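Local coordinates for protein CDP-glucose-4,6-dehydratase (Yersinia pseudotuberculosis, PDB 1RKX) that catalyses the NAD-dependent dehydration of CDP-D-glucose to CDP-4-dehydro-6-deoxy-D-glucose, at residues C[83-88]-C[244-249]; C[113-118]-C[125-130]; C[166-171]-C[186-191]; C[176-181]-C[252-257]. All blocks are in the same frame, centred on the assembly; numbering follows the deposited sequence.

Contact 1. Residues C[83-88]-C[244-249]. With NAD (nicotinamide-adenine-dinucleotide), chain G.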
# COMPACT_ATOMS: atom_id res chain seq x y z
N ILE C 83 -3.13 2.11 36.25
CA ILE C 83 -2.23 2.11 35.10
C ILE C 83 -1.46 0.80 35.04
O ILE C 83 -0.96 0.31 36.06
CB ILE C 83 -1.23 3.28 35.19
CG1 ILE C 83 -1.98 4.61 35.27
CG2 ILE C 83 -0.32 3.27 33.96
CD1 ILE C 83 -1.08 5.82 35.51
N VAL C 84 -1.37 0.23 33.84
CA VAL C 84 -0.67 -1.02 33.65
C VAL C 84 0.36 -0.95 32.52
O VAL C 84 0.06 -0.44 31.44
CB VAL C 84 -1.64 -2.17 33.31
CG1 VAL C 84 -0.85 -3.45 33.03
CG2 VAL C 84 -2.63 -2.38 34.45
N PHE C 85 1.56 -1.44 32.79
CA PHE C 85 2.62 -1.51 31.79
C PHE C 85 2.94 -3.00 31.64
O PHE C 85 3.41 -3.63 32.59
CB PHE C 85 3.89 -0.78 32.25
CG PHE C 85 3.77 0.72 32.23
CD1 PHE C 85 3.42 1.41 33.39
CD2 PHE C 85 4.04 1.44 31.07
CE1 PHE C 85 3.33 2.81 33.39
CE2 PHE C 85 3.96 2.84 31.05
CZ PHE C 85 3.61 3.52 32.22
N HIS C 86 2.67 -3.55 30.46
CA HIS C 86 2.94 -4.96 30.22
C HIS C 86 4.27 -5.13 29.50
O HIS C 86 4.36 -4.89 28.29
CB HIS C 86 1.80 -5.58 29.40
CG HIS C 86 2.01 -7.02 29.04
ND1 HIS C 86 2.40 -7.97 29.95
CD2 HIS C 86 1.86 -7.67 27.86
CE1 HIS C 86 2.50 -9.14 29.35
NE2 HIS C 86 2.18 -8.99 28.08
N MET C 87 5.30 -5.52 30.25
CA MET C 87 6.62 -5.71 29.66
C MET C 87 7.13 -7.14 29.73
O MET C 87 8.19 -7.44 29.17
CB MET C 87 7.63 -4.76 30.31
CG MET C 87 7.43 -3.32 29.90
SD MET C 87 8.89 -2.30 30.14
CE MET C 87 8.70 -1.87 31.82
N ALA C 88 6.41 -8.01 30.41
CA ALA C 88 6.83 -9.40 30.53
C ALA C 88 6.68 -10.11 29.19
O ALA C 88 5.65 -10.01 28.52
CB ALA C 88 6.00 -10.13 31.59
N LEU C 244 5.08 9.18 29.13
CA LEU C 244 4.34 10.29 28.54
C LEU C 244 3.02 9.79 27.97
O LEU C 244 1.98 10.42 28.15
CB LEU C 244 5.18 10.93 27.43
CG LEU C 244 4.55 12.10 26.68
CD1 LEU C 244 4.26 13.24 27.65
CD2 LEU C 244 5.49 12.55 25.57
N LEU C 245 3.07 8.66 27.27
CA LEU C 245 1.87 8.08 26.68
C LEU C 245 0.88 7.67 27.77
O LEU C 245 -0.32 7.90 27.63
CB LEU C 245 2.23 6.86 25.83
CG LEU C 245 1.06 6.06 25.25
CD1 LEU C 245 0.24 6.94 24.32
CD2 LEU C 245 1.60 4.85 24.50
N ALA C 246 1.38 7.04 28.83
CA ALA C 246 0.52 6.60 29.92
C ALA C 246 -0.25 7.78 30.50
O ALA C 246 -1.45 7.68 30.77
CB ALA C 246 1.36 5.95 31.01
N GLN C 247 0.45 8.89 30.71
CA GLN C 247 -0.19 10.07 31.27
C GLN C 247 -1.31 10.55 30.36
O GLN C 247 -2.41 10.86 30.83
CB GLN C 247 0.83 11.18 31.48
CG GLN C 247 0.39 12.20 32.51
CD GLN C 247 1.34 13.37 32.62
OE1 GLN C 247 2.56 13.22 32.52
NE2 GLN C 247 0.78 14.56 32.86
N LYS C 248 -1.05 10.59 29.06
CA LYS C 248 -2.05 11.04 28.11
C LYS C 248 -3.24 10.09 28.02
O LYS C 248 -4.38 10.53 27.92
CB LYS C 248 -1.43 11.25 26.73
CG LYS C 248 -0.61 12.52 26.64
CD LYS C 248 -0.22 12.84 25.21
CE LYS C 248 0.37 14.23 25.09
NZ LYS C 248 1.60 14.39 25.91
N LEU C 249 -2.97 8.78 28.05
CA LEU C 249 -4.05 7.80 28.01
C LEU C 249 -4.94 7.99 29.24
O LEU C 249 -6.16 7.88 29.16
CB LEU C 249 -3.48 6.38 28.02
CG LEU C 249 -2.80 5.89 26.73
CD1 LEU C 249 -1.98 4.63 27.03
CD2 LEU C 249 -3.85 5.62 25.67
PA NAD G . 14.41 -8.94 30.07
O1A NAD G . 14.65 -10.36 29.74
O2A NAD G . 15.46 -8.25 30.87
O5B NAD G . 13.01 -8.77 30.84
C5B NAD G . 11.93 -9.68 30.54
C4B NAD G . 10.94 -9.76 31.70
O4B NAD G . 9.97 -10.72 31.22
C3B NAD G . 11.54 -10.37 32.96
O3B NAD G . 11.18 -9.51 34.06
C2B NAD G . 10.91 -11.75 33.00
O2B NAD G . 10.82 -12.31 34.34
C1B NAD G . 9.58 -11.49 32.32
N9A NAD G . 8.95 -12.71 31.85
C8A NAD G . 9.34 -13.50 30.79
N7A NAD G . 8.56 -14.56 30.62
C5A NAD G . 7.61 -14.45 31.62
C6A NAD G . 6.52 -15.27 31.97
N6A NAD G . 6.15 -16.38 31.36
N1A NAD G . 5.76 -14.89 33.04
C2A NAD G . 6.12 -13.74 33.70
N3A NAD G . 7.10 -12.90 33.46
C4A NAD G . 7.84 -13.32 32.39
O3 NAD G . 14.14 -8.17 28.74
PN NAD G . 13.86 -6.59 28.46
O1N NAD G . 14.99 -6.16 27.64
O2N NAD G . 13.78 -5.89 29.77
O5D NAD G . 12.53 -6.62 27.59
C5D NAD G . 11.38 -5.98 28.15
C4D NAD G . 10.23 -6.03 27.16
O4D NAD G . 10.67 -5.21 26.03
C3D NAD G . 9.87 -7.38 26.53
O3D NAD G . 8.46 -7.35 26.20
C2D NAD G . 10.72 -7.39 25.26
O2D NAD G . 10.18 -8.31 24.30
C1D NAD G . 10.60 -5.95 24.83
N1N NAD G . 11.66 -5.56 23.91
C2N NAD G . 12.97 -5.30 24.33
C3N NAD G . 14.01 -4.82 23.37
C7N NAD G . 15.35 -4.51 23.90
O7N NAD G . 16.19 -4.09 23.09
N7N NAD G . 15.69 -4.67 25.20
C4N NAD G . 13.67 -4.76 21.90
C5N NAD G . 12.24 -5.10 21.62
C6N NAD G . 11.34 -5.45 22.52

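Contact 2. Residues C[113-118]-C[125-130]. With NAD (nicotinamide-adenine-dinucleotide), chain G.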
# COMPACT_ATOMS: atom_id res chain seq x y z
N TYR C 113 -4.14 -13.05 28.52
CA TYR C 113 -4.50 -13.18 29.93
C TYR C 113 -4.46 -11.84 30.67
O TYR C 113 -5.29 -11.56 31.53
CB TYR C 113 -3.56 -14.17 30.63
CG TYR C 113 -3.65 -15.60 30.12
CD1 TYR C 113 -2.55 -16.45 30.19
CD2 TYR C 113 -4.83 -16.09 29.55
CE1 TYR C 113 -2.61 -17.75 29.71
CE2 TYR C 113 -4.90 -17.41 29.07
CZ TYR C 113 -3.78 -18.23 29.15
OH TYR C 113 -3.82 -19.52 28.68
N LEU C 114 -3.48 -11.00 30.34
CA LEU C 114 -3.36 -9.69 30.97
C LEU C 114 -4.56 -8.81 30.62
O LEU C 114 -5.18 -8.21 31.51
CB LEU C 114 -2.08 -8.99 30.51
CG LEU C 114 -1.94 -7.58 31.11
CD1 LEU C 114 -0.89 -7.61 32.21
CD2 LEU C 114 -1.57 -6.58 30.04
N LEU C 115 -4.88 -8.74 29.34
CA LEU C 115 -6.01 -7.94 28.87
C LEU C 115 -7.34 -8.47 29.41
O LEU C 115 -8.24 -7.70 29.74
CB LEU C 115 -6.03 -7.88 27.34
CG LEU C 115 -4.82 -7.16 26.73
CD1 LEU C 115 -4.81 -7.32 25.21
CD2 LEU C 115 -4.86 -5.69 27.12
N GLU C 116 -7.46 -9.79 29.52
CA GLU C 116 -8.68 -10.40 30.04
C GLU C 116 -8.85 -10.01 31.52
O GLU C 116 -9.96 -9.70 31.96
CB GLU C 116 -8.62 -11.92 29.90
CG GLU C 116 -9.90 -12.67 30.30
CD GLU C 116 -11.08 -12.38 29.39
OE1 GLU C 116 -10.92 -11.71 28.34
OE2 GLU C 116 -12.20 -12.84 29.72
N ALA C 117 -7.75 -10.04 32.26
CA ALA C 117 -7.79 -9.69 33.68
C ALA C 117 -8.23 -8.23 33.83
O ALA C 117 -9.08 -7.91 34.67
CB ALA C 117 -6.42 -9.89 34.31
N ILE C 118 -7.66 -7.36 33.01
CA ILE C 118 -7.99 -5.94 33.05
C ILE C 118 -9.46 -5.73 32.73
O ILE C 118 -10.15 -4.92 33.37
CB ILE C 118 -7.11 -5.16 32.06
CG1 ILE C 118 -5.65 -5.21 32.53
CG2 ILE C 118 -7.60 -3.72 31.93
CD1 ILE C 118 -4.65 -4.58 31.57
N LYS C 125 -7.36 2.67 33.93
CA LYS C 125 -7.52 3.83 33.06
C LYS C 125 -6.58 3.83 31.86
O LYS C 125 -6.95 4.27 30.76
CB LYS C 125 -7.32 5.12 33.86
CG LYS C 125 -8.31 5.33 35.02
CD LYS C 125 -9.44 6.27 34.62
CE LYS C 125 -10.27 5.69 33.50
NZ LYS C 125 -11.16 6.69 32.84
N ALA C 126 -5.36 3.34 32.06
CA ALA C 126 -4.37 3.31 30.98
C ALA C 126 -3.59 2.01 30.93
O ALA C 126 -3.10 1.51 31.95
CB ALA C 126 -3.40 4.48 31.13
N VAL C 127 -3.49 1.45 29.73
CA VAL C 127 -2.75 0.21 29.53
C VAL C 127 -1.72 0.44 28.43
O VAL C 127 -2.06 0.85 27.32
CB VAL C 127 -3.69 -0.95 29.11
CG1 VAL C 127 -2.87 -2.24 28.93
CG2 VAL C 127 -4.78 -1.15 30.14
N VAL C 128 -0.46 0.19 28.75
CA VAL C 128 0.61 0.35 27.79
C VAL C 128 1.26 -1.02 27.61
O VAL C 128 1.97 -1.51 28.48
CB VAL C 128 1.66 1.36 28.28
CG1 VAL C 128 2.85 1.38 27.31
CG2 VAL C 128 1.04 2.75 28.36
N ASN C 129 0.99 -1.62 26.46
CA ASN C 129 1.52 -2.93 26.16
C ASN C 129 2.78 -2.84 25.30
O ASN C 129 2.73 -2.40 24.16
CB ASN C 129 0.45 -3.77 25.44
CG ASN C 129 0.99 -5.08 24.94
OD1 ASN C 129 1.97 -5.60 25.47
ND2 ASN C 129 0.35 -5.63 23.91
N ILE C 130 3.90 -3.25 25.88
CA ILE C 130 5.18 -3.24 25.19
C ILE C 130 5.27 -4.46 24.27
O ILE C 130 5.26 -5.61 24.73
CB ILE C 130 6.37 -3.28 26.17
CG1 ILE C 130 6.54 -1.93 26.86
CG2 ILE C 130 7.65 -3.65 25.44
CD1 ILE C 130 5.37 -1.53 27.74
PA NAD G . 14.41 -8.94 30.07
O1A NAD G . 14.65 -10.36 29.74
O2A NAD G . 15.46 -8.25 30.87
O5B NAD G . 13.01 -8.77 30.84
C5B NAD G . 11.93 -9.68 30.54
C4B NAD G . 10.94 -9.76 31.70
O4B NAD G . 9.97 -10.72 31.22
C3B NAD G . 11.54 -10.37 32.96
O3B NAD G . 11.18 -9.51 34.06
C2B NAD G . 10.91 -11.75 33.00
O2B NAD G . 10.82 -12.31 34.34
C1B NAD G . 9.58 -11.49 32.32
N9A NAD G . 8.95 -12.71 31.85
C8A NAD G . 9.34 -13.50 30.79
N7A NAD G . 8.56 -14.56 30.62
C5A NAD G . 7.61 -14.45 31.62
C6A NAD G . 6.52 -15.27 31.97
N6A NAD G . 6.15 -16.38 31.36
N1A NAD G . 5.76 -14.89 33.04
C2A NAD G . 6.12 -13.74 33.70
N3A NAD G . 7.10 -12.90 33.46
C4A NAD G . 7.84 -13.32 32.39
O3 NAD G . 14.14 -8.17 28.74
PN NAD G . 13.86 -6.59 28.46
O1N NAD G . 14.99 -6.16 27.64
O2N NAD G . 13.78 -5.89 29.77
O5D NAD G . 12.53 -6.62 27.59
C5D NAD G . 11.38 -5.98 28.15
C4D NAD G . 10.23 -6.03 27.16
O4D NAD G . 10.67 -5.21 26.03
C3D NAD G . 9.87 -7.38 26.53
O3D NAD G . 8.46 -7.35 26.20
C2D NAD G . 10.72 -7.39 25.26
O2D NAD G . 10.18 -8.31 24.30
C1D NAD G . 10.60 -5.95 24.83
N1N NAD G . 11.66 -5.56 23.91
C2N NAD G . 12.97 -5.30 24.33
C3N NAD G . 14.01 -4.82 23.37
C7N NAD G . 15.35 -4.51 23.90
O7N NAD G . 16.19 -4.09 23.09
N7N NAD G . 15.69 -4.67 25.20
C4N NAD G . 13.67 -4.76 21.90
C5N NAD G . 12.24 -5.10 21.62
C6N NAD G . 11.34 -5.45 22.52

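Contact 3. Residues C[166-171]-C[186-191]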
# COMPACT_ATOMS: atom_id res chain seq x y z
N LEU C 166 -1.90 -7.71 17.18
CA LEU C 166 -3.24 -8.06 16.73
C LEU C 166 -4.17 -8.28 17.92
O LEU C 166 -5.28 -7.75 17.95
CB LEU C 166 -3.20 -9.33 15.86
CG LEU C 166 -3.19 -9.09 14.34
CD1 LEU C 166 -1.91 -8.36 13.92
CD2 LEU C 166 -3.30 -10.43 13.62
N VAL C 167 -3.71 -9.05 18.90
CA VAL C 167 -4.51 -9.33 20.10
C VAL C 167 -4.96 -8.04 20.78
O VAL C 167 -6.13 -7.89 21.14
CB VAL C 167 -3.71 -10.17 21.13
CG1 VAL C 167 -4.42 -10.17 22.50
CG2 VAL C 167 -3.56 -11.61 20.63
N THR C 168 -4.02 -7.12 20.98
CA THR C 168 -4.34 -5.86 21.63
C THR C 168 -5.36 -5.08 20.82
O THR C 168 -6.28 -4.50 21.38
CB THR C 168 -3.08 -4.99 21.85
OG1 THR C 168 -2.09 -5.75 22.55
CG2 THR C 168 -3.43 -3.75 22.68
N SER C 169 -5.19 -5.07 19.50
CA SER C 169 -6.12 -4.37 18.62
C SER C 169 -7.55 -4.92 18.75
O SER C 169 -8.52 -4.16 18.84
CB SER C 169 -5.66 -4.49 17.17
OG SER C 169 -6.58 -3.88 16.30
N SER C 170 -7.68 -6.25 18.76
CA SER C 170 -9.00 -6.86 18.87
C SER C 170 -9.62 -6.63 20.25
O SER C 170 -10.81 -6.34 20.34
CB SER C 170 -8.94 -8.36 18.60
OG SER C 170 -10.23 -8.95 18.76
N TYR C 171 -8.82 -6.78 21.31
CA TYR C 171 -9.36 -6.57 22.65
C TYR C 171 -9.86 -5.14 22.79
O TYR C 171 -10.91 -4.90 23.38
CB TYR C 171 -8.30 -6.86 23.72
CG TYR C 171 -8.51 -8.19 24.41
CD1 TYR C 171 -8.16 -9.39 23.79
CD2 TYR C 171 -9.11 -8.26 25.67
CE1 TYR C 171 -8.41 -10.63 24.40
CE2 TYR C 171 -9.37 -9.48 26.29
CZ TYR C 171 -9.02 -10.66 25.65
OH TYR C 171 -9.27 -11.86 26.27
N THR C 186 -11.22 2.62 29.86
CA THR C 186 -9.87 2.09 29.67
C THR C 186 -9.28 2.48 28.32
O THR C 186 -9.87 2.20 27.27
CB THR C 186 -9.87 0.55 29.79
OG1 THR C 186 -10.48 0.17 31.03
CG2 THR C 186 -8.44 0.02 29.75
N ALA C 187 -8.12 3.13 28.34
CA ALA C 187 -7.43 3.55 27.13
C ALA C 187 -6.24 2.60 26.94
O ALA C 187 -5.29 2.63 27.71
CB ALA C 187 -6.94 4.99 27.27
N VAL C 188 -6.31 1.77 25.90
CA VAL C 188 -5.28 0.77 25.63
C VAL C 188 -4.39 1.08 24.42
O VAL C 188 -4.89 1.36 23.33
CB VAL C 188 -5.92 -0.61 25.41
CG1 VAL C 188 -4.84 -1.68 25.26
CG2 VAL C 188 -6.85 -0.94 26.57
N ALA C 189 -3.08 1.01 24.62
CA ALA C 189 -2.13 1.29 23.55
C ALA C 189 -0.98 0.29 23.52
O ALA C 189 -0.74 -0.43 24.48
CB ALA C 189 -1.58 2.70 23.70
N THR C 190 -0.28 0.25 22.39
CA THR C 190 0.90 -0.61 22.27
C THR C 190 2.07 0.32 21.96
O THR C 190 1.89 1.37 21.35
CB THR C 190 0.77 -1.67 21.15
OG1 THR C 190 0.43 -1.04 19.90
CG2 THR C 190 -0.29 -2.71 21.51
N VAL C 191 3.26 -0.07 22.40
CA VAL C 191 4.45 0.72 22.15
C VAL C 191 5.50 -0.17 21.50
O VAL C 191 5.75 -1.29 21.93
CB VAL C 191 4.99 1.38 23.45
CG1 VAL C 191 4.00 2.43 23.93
CG2 VAL C 191 5.22 0.33 24.53

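Contact 4. Residues C[176-181]-C[252-257]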
# COMPACT_ATOMS: atom_id res chain seq x y z
N PHE C 176 -12.68 -2.55 24.81
CA PHE C 176 -12.27 -1.23 25.29
C PHE C 176 -12.41 -0.24 24.14
O PHE C 176 -11.57 0.64 23.95
CB PHE C 176 -10.81 -1.26 25.75
CG PHE C 176 -10.50 -2.35 26.75
CD1 PHE C 176 -9.60 -3.37 26.43
CD2 PHE C 176 -11.09 -2.35 28.01
CE1 PHE C 176 -9.29 -4.37 27.36
CE2 PHE C 176 -10.79 -3.34 28.95
CZ PHE C 176 -9.89 -4.35 28.62
N ASN C 177 -13.49 -0.40 23.37
CA ASN C 177 -13.74 0.45 22.22
C ASN C 177 -13.88 1.92 22.59
O ASN C 177 -14.55 2.27 23.56
CB ASN C 177 -15.01 -0.02 21.50
CG ASN C 177 -15.19 0.64 20.15
OD1 ASN C 177 -15.35 1.85 20.05
ND2 ASN C 177 -15.16 -0.17 19.09
N PRO C 178 -13.23 2.81 21.83
CA PRO C 178 -13.28 4.25 22.09
C PRO C 178 -14.72 4.76 22.17
O PRO C 178 -15.04 5.64 22.97
CB PRO C 178 -12.54 4.84 20.89
CG PRO C 178 -11.50 3.80 20.62
CD PRO C 178 -12.31 2.52 20.71
N ALA C 179 -15.58 4.18 21.35
CA ALA C 179 -16.99 4.56 21.32
C ALA C 179 -17.69 4.30 22.65
O ALA C 179 -18.74 4.88 22.92
CB ALA C 179 -17.70 3.80 20.21
N ASN C 180 -17.11 3.43 23.47
CA ASN C 180 -17.71 3.11 24.76
C ASN C 180 -16.84 3.54 25.93
O ASN C 180 -17.05 3.10 27.06
CB ASN C 180 -17.97 1.61 24.87
CG ASN C 180 -19.00 1.12 23.87
OD1 ASN C 180 -19.35 -0.06 23.85
ND2 ASN C 180 -19.50 2.03 23.04
N TYR C 181 -15.86 4.40 25.67
CA TYR C 181 -14.96 4.86 26.72
C TYR C 181 -15.71 5.39 27.93
O TYR C 181 -15.30 5.17 29.07
CB TYR C 181 -14.03 5.95 26.19
CG TYR C 181 -13.03 6.42 27.21
CD1 TYR C 181 -11.90 5.66 27.52
CD2 TYR C 181 -13.21 7.63 27.89
CE1 TYR C 181 -10.98 6.09 28.48
CE2 TYR C 181 -12.31 8.07 28.85
CZ TYR C 181 -11.20 7.29 29.15
OH TYR C 181 -10.30 7.72 30.11
N ASP C 252 -6.31 12.15 28.91
CA ASP C 252 -7.07 12.45 27.70
C ASP C 252 -7.96 11.31 27.21
O ASP C 252 -9.05 11.56 26.69
CB ASP C 252 -6.14 12.91 26.58
CG ASP C 252 -5.44 14.22 26.92
OD1 ASP C 252 -5.98 14.98 27.74
OD2 ASP C 252 -4.36 14.49 26.35
N GLY C 253 -7.50 10.07 27.36
CA GLY C 253 -8.33 8.95 26.95
C GLY C 253 -8.03 8.20 25.67
O GLY C 253 -6.88 8.08 25.23
N ALA C 254 -9.10 7.68 25.07
CA ALA C 254 -9.04 6.88 23.84
C ALA C 254 -8.34 7.51 22.66
O ALA C 254 -7.90 6.81 21.74
CB ALA C 254 -10.45 6.47 23.44
N GLU C 255 -8.23 8.84 22.65
CA GLU C 255 -7.56 9.54 21.56
C GLU C 255 -6.15 8.98 21.35
O GLU C 255 -5.62 9.02 20.24
CB GLU C 255 -7.49 11.04 21.87
CG GLU C 255 -6.53 11.82 20.99
CD GLU C 255 -6.58 13.31 21.24
OE1 GLU C 255 -6.60 13.72 22.42
OE2 GLU C 255 -6.59 14.08 20.26
N TYR C 256 -5.56 8.45 22.40
CA TYR C 256 -4.21 7.92 22.31
C TYR C 256 -4.13 6.39 22.34
O TYR C 256 -3.03 5.84 22.38
CB TYR C 256 -3.34 8.50 23.42
CG TYR C 256 -3.23 10.01 23.33
CD1 TYR C 256 -4.17 10.84 23.95
CD2 TYR C 256 -2.21 10.60 22.58
CE1 TYR C 256 -4.10 12.22 23.82
CE2 TYR C 256 -2.14 11.99 22.44
CZ TYR C 256 -3.08 12.79 23.06
OH TYR C 256 -3.00 14.16 22.92
N ALA C 257 -5.28 5.73 22.31
CA ALA C 257 -5.34 4.27 22.35
C ALA C 257 -5.03 3.65 20.98
O ALA C 257 -5.92 3.14 20.30
CB ALA C 257 -6.72 3.82 22.84

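Contact 1. Residues C[83-88]-C[244-249]
I83 on the central strand 83-86 comes closest in backbone to A246 of helix 236-251, their CA atoms lying 7.4 Å apart. No backbone hydrogen bond joins the two segments; the helix simply rests against one face of the sheet, and the small size of A246 lets it approach. I83 and F85, two residues apart on the strand, supply the sheet's half of this seam. The CB of A246 is 3.5 Å from CZ of F85, the far end of the ring, which it approaches obliquely. F85 delivers that end by placing CG beside its backbone N and anti to its carbonyl carbon (chi1 -73°), which swings the ring across to the helix although its CB does not head directly there. I83 makes a lighter touch, its CG2 methyl standing 4.3 Å from A246 CB. W7 of the short helix 4-7 packs on I83, F85 and A246 alike, joining the apolar cluster.

Beyond F85 the same strand runs into the cofactor site of this Rossmann-type domain. The carbonyl O of M87 accepts a hydrogen bond of 3.0 Å from O3D of NAD, on the nicotinamide ribose, and A88 CB lies 3.5 Å from adenine N3A. Just before them, the imidazole of H86 is held by a hydrogen bond between ND1 and T15 OG1. The two ends of this segment thus differ in chemistry: its packing on the helix is purely apolar, whereas the cofactor, just past the strand, is held by a hydrogen bond at M87 O.

Contact 2. Residues C[113-118]-C[125-130]
V127, near the start of strand 126-130, packs against L115 of helix 100-121, with 8.8 Å between their CA atoms. The helix and strand form the second half of a beta-alpha-beta crossover: the chain leaves strand 83-86, passes through helix 100-121 and returns as the neighbouring parallel strand, the repeating element of the Rossmann fold.

The seam is built from branched aliphatic groups. I118 and V127 reach toward each other tip to tip, and the CD1 methyl of I118 meets both branches of the valine, at 3.7 Å from V127 CG2 and 4.0 Å from V127 CG1. I118 extends fully to do so, with CD1 anti to CA (chi2 175°). L115, one helical turn earlier, adds a lighter contact through CD2, 4.4 Å from V127 CG1, so that V127 receives methyls from two successive turns.

E116, which takes no part in the seam, forms a salt bridge with R119 and hydrogen bonds with H120 and Y171. Together with Y113 it also packs on V101 of a second subunit, so this helix lies at the subunit interface as well as on the sheet. At the opposite end of strand 126-130 the cofactor is reached: I130 places its CG2 methyl 3.4 Å from O4D, the ring oxygen of the nicotinamide ribose of NAD.

Contact 3. Residues C[166-171]-C[186-191]
T168 of helix 156-175 lies tightly against T190 and V188 of strand 187-192, and its CA is 7.4 Å from that of T190. Its CG2 methyl fits between the two strand residues, 3.5 Å from T190 CG2 and 3.6 Å from V188 CG1. T168 and T190 slide past each other in opposite directions, so T190 CG2 also approaches T168 CB, at 3.6 Å. T168 crosses V188 at a slant, meeting CG1 of the valine, the branch that V188 sets anti to its own backbone N (chi1 -174°).

Both threonines present methyls to the seam while their hydroxyls bond to other residues. OG1 of T168 is hydrogen-bonded to the backbone O of A164, with N129 lying beside it, whereas OG1 of T190 bonds to the carboxylate of E165. The buried oxygens are therefore satisfied beside an apolar contact. In the Rossmann-type fold of the short-chain dehydrogenase/reductase family this is the helix bearing the cofactor-binding lysine, here K161, and its packing on strand 187-192 joins it to the parallel sheet.

The solvent side of the helix is marked by S169, which turns its side chain from the sheet and is partly exposed, in contrast to the buried T168 beside it. Neighbouring positions are covered by a second subunit: S170 OG is hydrogen-bonded to the backbone O of its Y154, and V167 packs on Y104 of the same neighbouring chain.

Contact 4. Residues C[176-181]-C[252-257]
P178 and Y181, which meet residues 252-257, belong to a turn whose shortest polar bond runs from A179 N to N177 OD1, 2.7 Å long. The donor lies in the plane of the acceptor's carbonyl group and the N-H...O angle is 152°, so the bond is only moderately bent. It makes an Asx turn, and a backbone bond from Y181 N to P178 O, 3.1 Å, fastens the next step of the same turn.

The partner segment is also a tight turn, leaving helix 236-251 through G253. Between the two turns, P178 CB meets A254 CB at 3.7 Å, while P178 CG stands 4.0 Å from the same methyl. Y181 extends from its backbone with CG anti to N (chi1 -177°), which carries the ring out beside G253 and A254. One ring face lies under the backbone N of A254, 4.2 Å above the plane and offset toward the rim. Farther out, Y181 OH comes within 3.9 Å of G253 CA, whose positive phi of 105° suits a glycine.

The hydroxyl of Y181 finds its hydrogen bond at K125 NZ, outside both turns. The contact thus joins the loop after helix 156-175 to the loop before strand 259-261, at the edge of the domain and far from the NAD site. No hydrogen bond crosses it, so the two turns meet through van der Waals packing, while hydrogen bonds within each turn set its shape.

In the fold
All four contacts lie around one parallel seven-stranded sheet of the Rossmann type. Strands 83-86, 126-130 and 187-192, from contacts 1, 2 and 3, are consecutive neighbours in it; contact 4 joins loops beside it. Helix 236-251 packs on one face in contact 1, while helices 100-121 and 156-175 cover the other in contacts 2 and 3, whose centres lie 8 Å apart. Along the chain, contacts 2 and 3 follow in series within the loop closed by contact 1, and contact 4 crosses contacts 1 and 3. NAD touches contacts 1 and 2, whereas segments of contacts 2, 3 and 4 reach a second subunit, so one framework serves both cofactor binding and assembly.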